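Local coordinates for protein iron-containing alcohol dehydrogenase (Ralstonia eutropha, PDB 3JZD) that probably reduces maleylacetate to 3-oxoadipate with NADH or NADPH, a step in the breakdown of aromatic compounds, and binds NAD in a cleft, at residues V161-R165 / G166-T170; F299-A302 / Q303-A307. All blocks are in the same frame, centred on the assembly; numbering follows the deposited sequence.

In the fold
Along the chain, contact 1 (161-170) comes well before contact 2 (299-307), yet their centres lie about 13 Å apart on the same side of the chain's centre. Contact 1 leads from the loop after strand 152-155, part of the parallel nucleotide-binding sheet, into helix 165-182; contact 2 closes helix 294-304 in the C-terminal helical part. They touch directly: Thr170 CG2 lies 3.7 Å from Ala307 CB, and Val169 packs against His305 and Ala307. Phe211 of helix 190-212 joins them too, meeting Arg165 in a cation-pi contact and His305 edge to face. Contact 1 contributes Gly162, Leu163 and Leu167 to the NAD pocket; contact 2, away from the annotated sites, packs on the helix 165-182 that contact 1 begins.

Contact 1: V161-R165 / G166-T170; sequences VGLPR and GLSVT. With NAD (nicotinamide-adenine-dinucleotide), chain E.
Leu163 and Leu167 meet through single methyl branches, CD1 of the first lying 3.7 Å from CD2 of the second, and together they give the adenosine half of NAD an apolar seat. Leu163 turns CG anti to its own nitrogen (chi1 -176°), which carries CD1 over one face of the adenine, 3.5 Å from C5A. Leu167 follows four residues on, in the first turn of the helix, and its CD2 comes within 3.4 Å of the ribose oxygen O4B. The other branch of Leu163, CD2, faces away from the base and packs on Ser168, 3.6 Å from OG.

This is the start of helix 165-182, with Pro164 at the N-cap, where the chain leaves the parallel sheet of the nucleotide-binding part and enters the helical part of this dehydroquinate synthase-like fold. The carbonyl of Pro164 takes two bonds from one residue. Ser168 N reaches Pro164 O at 2.9 Å, nearly along the C=O axis. Ser168 OG, folded back beside its own nitrogen (chi1 -64°), donates to the same Pro164 O over 2.7 Å, coming from well above the carbonyl plane. That hydroxyl also hydrogen-bonds to Arg220, whose guanidinium holds the carbonyl of Leu163 as well, so one arginine ties the loop to the first turn.

Contact 2: F299-A302 / Q303-A307; sequences FDLA and QRHGA
His305 turns back along the helix to grip Leu301: its ND1 donates to Leu301 O over 2.7 Å in an almost straight bond (169°). The carbonyl oxygen lies in the imidazole plane, and ND1 approaches on a lone pair of the Leu301 oxygen, which helps to hold the ring's rotation. With CG beside the backbone nitrogen, the imidazole stands where it can replace the main-chain donor that a longer helix would supply. Leu301 CD1 rests 3.9 Å from His305 CE1, the two side chains crossing obliquely.

The main-chain nitrogen of His305 binds Ala302 O instead. Ala307 N reaches that oxygen from the opposite face of its plane at 3.1 Å, while Gly306 N bonds to Gln303 O. These last two bonds make a Schellman motif, with Gly306 at positive phi as the C-prime residue.

Next to His305, Arg304 curls back and lays one face of its guanidinium over Asp300 O, one turn earlier. Carboxylate and guanidinium stand 78° apart, and Arg304 NH2 stays 4.2 Å from Asp300 OD2; a water in the guanidinium plane links these two atoms. The salt bridge of Asp300 goes to Arg356. Gln303 runs alongside Phe299, its OE1 3.9 Å from Phe299 CE1, with amide and ring planes 66° apart.

Around this helix end, Leu301, Ala302, His305 and Ala307 pack on helix 165-182, Phe299, Ala302 and Ala307 meet helix 257-272, and helix 190-212 covers Leu301 and His305.

Contact 1: V161-R165 / G166-T170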
ATOM      1  N   VAL A 161      19.060  -6.371 -16.246  1.00 20.00           N
ATOM      2  CA  VAL A 161      19.203  -6.688 -17.680  1.00 20.64           C
ATOM      3  C   VAL A 161      20.021  -7.981 -17.886  1.00 19.02           C
ATOM      4  O   VAL A 161      19.647  -8.821 -18.671  1.00 17.43           O
ATOM      5  CB  VAL A 161      19.831  -5.486 -18.473  1.00 20.34           C
ATOM      6  CG1 VAL A 161      20.377  -5.932 -19.870  1.00 21.64           C
ATOM      7  CG2 VAL A 161      18.815  -4.384 -18.616  1.00 20.77           C
ATOM      8  N   GLY A 162      21.099  -8.128 -17.130  1.00 19.91           N
ATOM      9  CA  GLY A 162      21.940  -9.292 -17.208  1.00 20.71           C
ATOM     10  C   GLY A 162      21.454 -10.456 -16.351  1.00 21.24           C
ATOM     11  O   GLY A 162      22.117 -11.458 -16.288  1.00 21.23           O
ATOM     12  N   LEU A 163      20.305 -10.345 -15.684  1.00 20.43           N
ATOM     13  CA  LEU A 163      19.763 -11.482 -14.962  1.00 19.08           C
ATOM     14  C   LEU A 163      19.554 -12.528 -16.082  1.00 19.73           C
ATOM     15  O   LEU A 163      18.869 -12.259 -17.043  1.00 18.49           O
ATOM     16  CB  LEU A 163      18.444 -11.135 -14.300  1.00 19.28           C
ATOM     17  CG  LEU A 163      17.811 -12.226 -13.424  1.00 18.87           C
ATOM     18  CD1 LEU A 163      18.733 -12.581 -12.291  1.00 18.77           C
ATOM     19  CD2 LEU A 163      16.476 -11.734 -12.885  1.00 16.31           C
ATOM     20  N   PRO A 164      20.163 -13.709 -15.973  1.00 19.66           N
ATOM     21  CA  PRO A 164      20.028 -14.676 -17.072  1.00 19.50           C
ATOM     22  C   PRO A 164      18.597 -15.042 -17.381  1.00 20.28           C
ATOM     23  O   PRO A 164      17.698 -14.895 -16.536  1.00 16.34           O
ATOM     24  CB  PRO A 164      20.784 -15.907 -16.583  1.00 19.75           C
ATOM     25  CG  PRO A 164      21.746 -15.396 -15.557  1.00 25.09           C
ATOM     26  CD  PRO A 164      20.994 -14.225 -14.882  1.00 20.78           C
ATOM     27  N   ARG A 165      18.411 -15.510 -18.611  1.00 21.67           N
ATOM     28  CA  ARG A 165      17.113 -15.856 -19.125  1.00 24.04           C
ATOM     29  C   ARG A 165      16.394 -16.884 -18.231  1.00 22.53           C
ATOM     30  O   ARG A 165      15.189 -16.801 -18.056  1.00 22.21           O
ATOM     31  CB  ARG A 165      17.266 -16.382 -20.544  1.00 25.10           C
ATOM     32  CG  ARG A 165      15.943 -16.701 -21.234  1.00 34.40           C
ATOM     33  CD  ARG A 165      16.153 -17.184 -22.667  1.00 38.72           C
ATOM     34  NE  ARG A 165      16.921 -16.198 -23.416  1.00 48.29           N
ATOM     35  CZ  ARG A 165      16.442 -15.057 -23.904  1.00 45.90           C
ATOM     36  NH1 ARG A 165      15.171 -14.744 -23.764  1.00 46.67           N
ATOM     37  NH2 ARG A 165      17.244 -14.238 -24.566  1.00 46.64           N
ATOM     38  N   GLY A 166      17.140 -17.813 -17.637  1.00 20.44           N
ATOM     39  CA  GLY A 166      16.534 -18.813 -16.786  1.00 17.81           C
ATOM     40  C   GLY A 166      16.024 -18.267 -15.447  1.00 17.78           C
ATOM     41  O   GLY A 166      14.828 -18.416 -15.075  1.00 18.05           O
ATOM     42  N   LEU A 167      16.927 -17.666 -14.700  1.00 15.12           N
ATOM     43  CA  LEU A 167      16.542 -17.085 -13.413  1.00 18.03           C
ATOM     44  C   LEU A 167      15.500 -15.959 -13.591  1.00 17.36           C
ATOM     45  O   LEU A 167      14.669 -15.766 -12.712  1.00 17.81           O
ATOM     46  CB  LEU A 167      17.767 -16.626 -12.627  1.00 17.78           C
ATOM     47  CG  LEU A 167      17.609 -16.192 -11.175  1.00 22.02           C
ATOM     48  CD1 LEU A 167      16.836 -17.278 -10.385  1.00 17.31           C
ATOM     49  CD2 LEU A 167      19.055 -15.855 -10.560  1.00 14.41           C
ATOM     50  N   SER A 168      15.476 -15.284 -14.744  1.00 16.98           N
ATOM     51  CA  SER A 168      14.510 -14.190 -14.932  1.00 16.19           C
ATOM     52  C   SER A 168      13.109 -14.795 -14.879  1.00 17.42           C
ATOM     53  O   SER A 168      12.188 -14.192 -14.310  1.00 16.09           O
ATOM     54  CB  SER A 168      14.731 -13.437 -16.245  1.00 15.87           C
ATOM     55  OG  SER A 168      15.995 -12.766 -16.290  1.00 14.80           O
ATOM     56  N   VAL A 169      12.944 -15.983 -15.466  1.00 14.67           N
ATOM     57  CA  VAL A 169      11.638 -16.659 -15.449  1.00 15.26           C
ATOM     58  C   VAL A 169      11.319 -17.271 -14.089  1.00 15.76           C
ATOM     59  O   VAL A 169      10.244 -17.003 -13.512  1.00 15.71           O
ATOM     60  CB  VAL A 169      11.527 -17.748 -16.551  1.00 16.12           C
ATOM     61  CG1 VAL A 169      10.134 -18.396 -16.570  1.00 13.45           C
ATOM     62  CG2 VAL A 169      11.837 -17.141 -17.939  1.00 11.80           C
ATOM     63  N   THR A 170      12.273 -18.036 -13.564  1.00 14.07           N
ATOM     64  CA  THR A 170      12.059 -18.778 -12.338  1.00 15.88           C
ATOM     65  C   THR A 170      11.929 -17.888 -11.097  1.00 15.35           C
ATOM     66  O   THR A 170      11.060 -18.131 -10.229  1.00 13.76           O
ATOM     67  CB  THR A 170      13.088 -19.904 -12.155  1.00 17.34           C
ATOM     68  OG1 THR A 170      14.386 -19.346 -12.027  1.00 14.34           O
ATOM     69  CG2 THR A 170      13.018 -20.928 -13.338  1.00 15.30           C
TER
HETATM   70  PA  NAD E 400      20.193 -15.670  -5.184  1.00 26.34           P
HETATM   71  O1A NAD E 400      20.272 -14.415  -4.365  1.00 30.14           O
HETATM   72  O2A NAD E 400      20.565 -16.808  -4.336  1.00 24.21           O
HETATM   73  O5B NAD E 400      20.962 -15.484  -6.584  1.00 28.39           O
HETATM   74  C5B NAD E 400      21.326 -16.617  -7.370  1.00 27.83           C
HETATM   75  C4B NAD E 400      22.505 -16.250  -8.252  1.00 26.90           C
HETATM   76  O4B NAD E 400      22.152 -15.290  -9.228  1.00 23.94           O
HETATM   77  C3B NAD E 400      23.621 -15.607  -7.436  1.00 29.25           C
HETATM   78  O3B NAD E 400      24.874 -16.081  -7.839  1.00 32.77           O
HETATM   79  C2B NAD E 400      23.560 -14.142  -7.795  1.00 30.45           C
HETATM   80  O2B NAD E 400      24.810 -13.506  -7.660  1.00 28.51           O
HETATM   81  C1B NAD E 400      23.068 -14.218  -9.237  1.00 20.89           C
HETATM   82  N9A NAD E 400      22.360 -13.006  -9.649  1.00 22.98           N
HETATM   83  C8A NAD E 400      21.350 -12.418  -8.931  1.00 20.74           C
HETATM   84  N7A NAD E 400      20.917 -11.354  -9.625  1.00 25.99           N
HETATM   85  C5A NAD E 400      21.621 -11.231 -10.759  1.00 25.46           C
HETATM   86  C6A NAD E 400      21.606 -10.285 -11.794  1.00 26.30           C
HETATM   87  N6A NAD E 400      20.597  -9.463 -11.996  1.00 28.46           N
HETATM   88  N1A NAD E 400      22.518 -10.418 -12.813  1.00 30.71           N
HETATM   89  C2A NAD E 400      23.424 -11.452 -12.818  1.00 23.08           C
HETATM   90  N3A NAD E 400      23.433 -12.392 -11.803  1.00 24.83           N
HETATM   91  C4A NAD E 400      22.554 -12.270 -10.769  1.00 24.79           C
HETATM   92  O3  NAD E 400      18.731 -16.009  -5.775  1.00 22.37           O
HETATM   93  PN  NAD E 400      17.313 -15.478  -5.227  1.00 23.12           P
HETATM   94  O1N NAD E 400      16.327 -16.476  -5.832  1.00 21.44           O
HETATM   95  O2N NAD E 400      17.203 -14.021  -5.438  1.00 17.77           O
HETATM   96  O5D NAD E 400      17.335 -15.635  -3.671  1.00 19.32           O
HETATM   97  C5D NAD E 400      16.913 -16.825  -3.072  1.00 26.00           C
HETATM   98  C4D NAD E 400      17.381 -16.782  -1.631  1.00 26.98           C
HETATM   99  O4D NAD E 400      16.695 -15.726  -1.006  1.00 22.08           O
HETATM  100  C3D NAD E 400      17.010 -18.039  -0.869  1.00 24.16           C
HETATM  101  O3D NAD E 400      17.901 -18.179   0.194  1.00 21.52           O
HETATM  102  C2D NAD E 400      15.638 -17.719  -0.364  1.00 26.09           C
HETATM  103  O2D NAD E 400      15.263 -18.541   0.712  1.00 23.73           O
HETATM  104  C1D NAD E 400      15.842 -16.246  -0.003  1.00 23.48           C
HETATM  105  N1N NAD E 400      14.560 -15.526   0.078  1.00 25.98           N
HETATM  106  C2N NAD E 400      14.190 -15.014   1.295  1.00 24.77           C
HETATM  107  C3N NAD E 400      12.995 -14.321   1.428  1.00 26.50           C
HETATM  108  C7N NAD E 400      12.628 -13.676   2.746  1.00 22.73           C
HETATM  109  O7N NAD E 400      11.451 -12.933   2.850  1.00 25.10           O
HETATM  110  N7N NAD E 400      13.407 -13.751   3.808  1.00 23.83           N
HETATM  111  C4N NAD E 400      12.177 -14.149   0.300  1.00 25.66           C
HETATM  112  C5N NAD E 400      12.567 -14.664  -0.931  1.00 30.00           C
HETATM  113  C6N NAD E 400      13.786 -15.337  -1.037  1.00 25.05           C

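Contact 2: F299-A302 / Q303-A307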
ATOM      1  N   PHE A 299       1.895 -23.290 -15.096  1.00 15.72           N
ATOM      2  CA  PHE A 299       2.733 -24.329 -15.647  1.00 16.78           C
ATOM      3  C   PHE A 299       3.179 -23.912 -17.040  1.00 16.08           C
ATOM      4  O   PHE A 299       4.365 -23.944 -17.332  1.00 16.80           O
ATOM      5  CB  PHE A 299       1.975 -25.626 -15.749  1.00 16.56           C
ATOM      6  CG  PHE A 299       2.772 -26.740 -16.312  1.00 16.14           C
ATOM      7  CD1 PHE A 299       2.860 -26.918 -17.688  1.00 14.86           C
ATOM      8  CD2 PHE A 299       3.404 -27.646 -15.484  1.00 14.18           C
ATOM      9  CE1 PHE A 299       3.595 -27.995 -18.242  1.00 16.27           C
ATOM     10  CE2 PHE A 299       4.132 -28.733 -16.043  1.00 18.00           C
ATOM     11  CZ  PHE A 299       4.225 -28.887 -17.406  1.00 13.03           C
ATOM     12  N   ASP A 300       2.224 -23.526 -17.879  1.00 17.43           N
ATOM     13  CA  ASP A 300       2.540 -23.079 -19.245  1.00 18.73           C
ATOM     14  C   ASP A 300       3.438 -21.850 -19.268  1.00 18.41           C
ATOM     15  O   ASP A 300       4.274 -21.714 -20.156  1.00 19.61           O
ATOM     16  CB  ASP A 300       1.284 -22.740 -20.068  1.00 18.65           C
ATOM     17  CG  ASP A 300       0.450 -23.927 -20.397  1.00 21.98           C
ATOM     18  OD1 ASP A 300       0.914 -25.074 -20.201  1.00 24.08           O
ATOM     19  OD2 ASP A 300      -0.719 -23.719 -20.832  1.00 24.26           O
ATOM     20  N   LEU A 301       3.253 -20.933 -18.330  1.00 18.78           N
ATOM     21  CA  LEU A 301       4.075 -19.716 -18.297  1.00 19.10           C
ATOM     22  C   LEU A 301       5.543 -20.081 -18.072  1.00 18.92           C
ATOM     23  O   LEU A 301       6.473 -19.442 -18.637  1.00 17.15           O
ATOM     24  CB  LEU A 301       3.600 -18.794 -17.167  1.00 21.01           C
ATOM     25  CG  LEU A 301       4.111 -17.361 -17.043  1.00 19.27           C
ATOM     26  CD1 LEU A 301       3.803 -16.638 -18.350  1.00 16.54           C
ATOM     27  CD2 LEU A 301       3.415 -16.709 -15.834  1.00 13.90           C
ATOM     28  N   ALA A 302       5.760 -21.137 -17.273  1.00 18.04           N
ATOM     29  CA  ALA A 302       7.116 -21.607 -17.012  1.00 17.63           C
ATOM     30  C   ALA A 302       7.630 -22.335 -18.234  1.00 16.78           C
ATOM     31  O   ALA A 302       8.714 -22.034 -18.742  1.00 16.22           O
ATOM     32  CB  ALA A 302       7.175 -22.569 -15.792  1.00 15.94           C
ATOM     33  N   GLN A 303       6.843 -23.305 -18.685  1.00 16.06           N
ATOM     34  CA  GLN A 303       7.279 -24.167 -19.761  1.00 16.03           C
ATOM     35  C   GLN A 303       7.574 -23.481 -21.094  1.00 16.49           C
ATOM     36  O   GLN A 303       8.598 -23.740 -21.706  1.00 14.24           O
ATOM     37  CB  GLN A 303       6.278 -25.262 -20.020  1.00 16.64           C
ATOM     38  CG  GLN A 303       7.001 -26.387 -20.763  1.00 23.64           C
ATOM     39  CD  GLN A 303       6.094 -27.426 -21.267  1.00 29.70           C
ATOM     40  OE1 GLN A 303       5.021 -27.122 -21.784  1.00 36.90           O
ATOM     41  NE2 GLN A 303       6.527 -28.680 -21.174  1.00 33.68           N
ATOM     42  N   ARG A 304       6.669 -22.597 -21.506  1.00 17.37           N
ATOM     43  CA  ARG A 304       6.774 -21.841 -22.737  1.00 19.20           C
ATOM     44  C   ARG A 304       8.039 -20.974 -22.778  1.00 18.39           C
ATOM     45  O   ARG A 304       8.540 -20.663 -23.852  1.00 18.60           O
ATOM     46  CB  ARG A 304       5.532 -20.944 -22.836  1.00 20.97           C
ATOM     47  CG  ARG A 304       5.480 -19.960 -23.985  1.00 32.56           C
ATOM     48  CD  ARG A 304       4.206 -19.007 -23.888  1.00 40.94           C
ATOM     49  NE  ARG A 304       2.919 -19.731 -23.788  1.00 45.41           N
ATOM     50  CZ  ARG A 304       2.066 -19.733 -22.742  1.00 45.13           C
ATOM     51  NH1 ARG A 304       2.269 -18.984 -21.608  1.00 26.99           N
ATOM     52  NH2 ARG A 304       0.957 -20.485 -22.863  1.00 43.94           N
ATOM     53  N   HIS A 305       8.571 -20.595 -21.625  1.00 16.75           N
ATOM     54  CA  HIS A 305       9.727 -19.722 -21.610  1.00 17.45           C
ATOM     55  C   HIS A 305      10.971 -20.401 -21.084  1.00 17.74           C
ATOM     56  O   HIS A 305      11.803 -19.764 -20.480  1.00 17.38           O
ATOM     57  CB  HIS A 305       9.429 -18.443 -20.840  1.00 18.44           C
ATOM     58  CG  HIS A 305       8.209 -17.753 -21.339  1.00 18.18           C
ATOM     59  ND1 HIS A 305       6.995 -17.872 -20.712  1.00 15.55           N
ATOM     60  CD2 HIS A 305       7.986 -17.041 -22.466  1.00 17.32           C
ATOM     61  CE1 HIS A 305       6.080 -17.217 -21.405  1.00 23.37           C
ATOM     62  NE2 HIS A 305       6.655 -16.705 -22.474  1.00 20.71           N
ATOM     63  N   GLY A 306      11.067 -21.705 -21.309  1.00 17.49           N
ATOM     64  CA  GLY A 306      12.285 -22.434 -21.008  1.00 17.80           C
ATOM     65  C   GLY A 306      12.629 -22.807 -19.581  1.00 17.69           C
ATOM     66  O   GLY A 306      13.705 -23.301 -19.357  1.00 16.58           O
ATOM     67  N   ALA A 307      11.747 -22.597 -18.613  1.00 15.19           N
ATOM     68  CA  ALA A 307      12.081 -23.016 -17.256  1.00 16.37           C
ATOM     69  C   ALA A 307      11.824 -24.527 -17.117  1.00 16.68           C
ATOM     70  O   ALA A 307      10.969 -25.075 -17.805  1.00 14.96           O
ATOM     71  CB  ALA A 307      11.235 -22.301 -16.249  1.00 14.92           C
TER
HETATM   72  O   HOH W   1      -1.565 -20.948 -21.093  1.00 25.83           O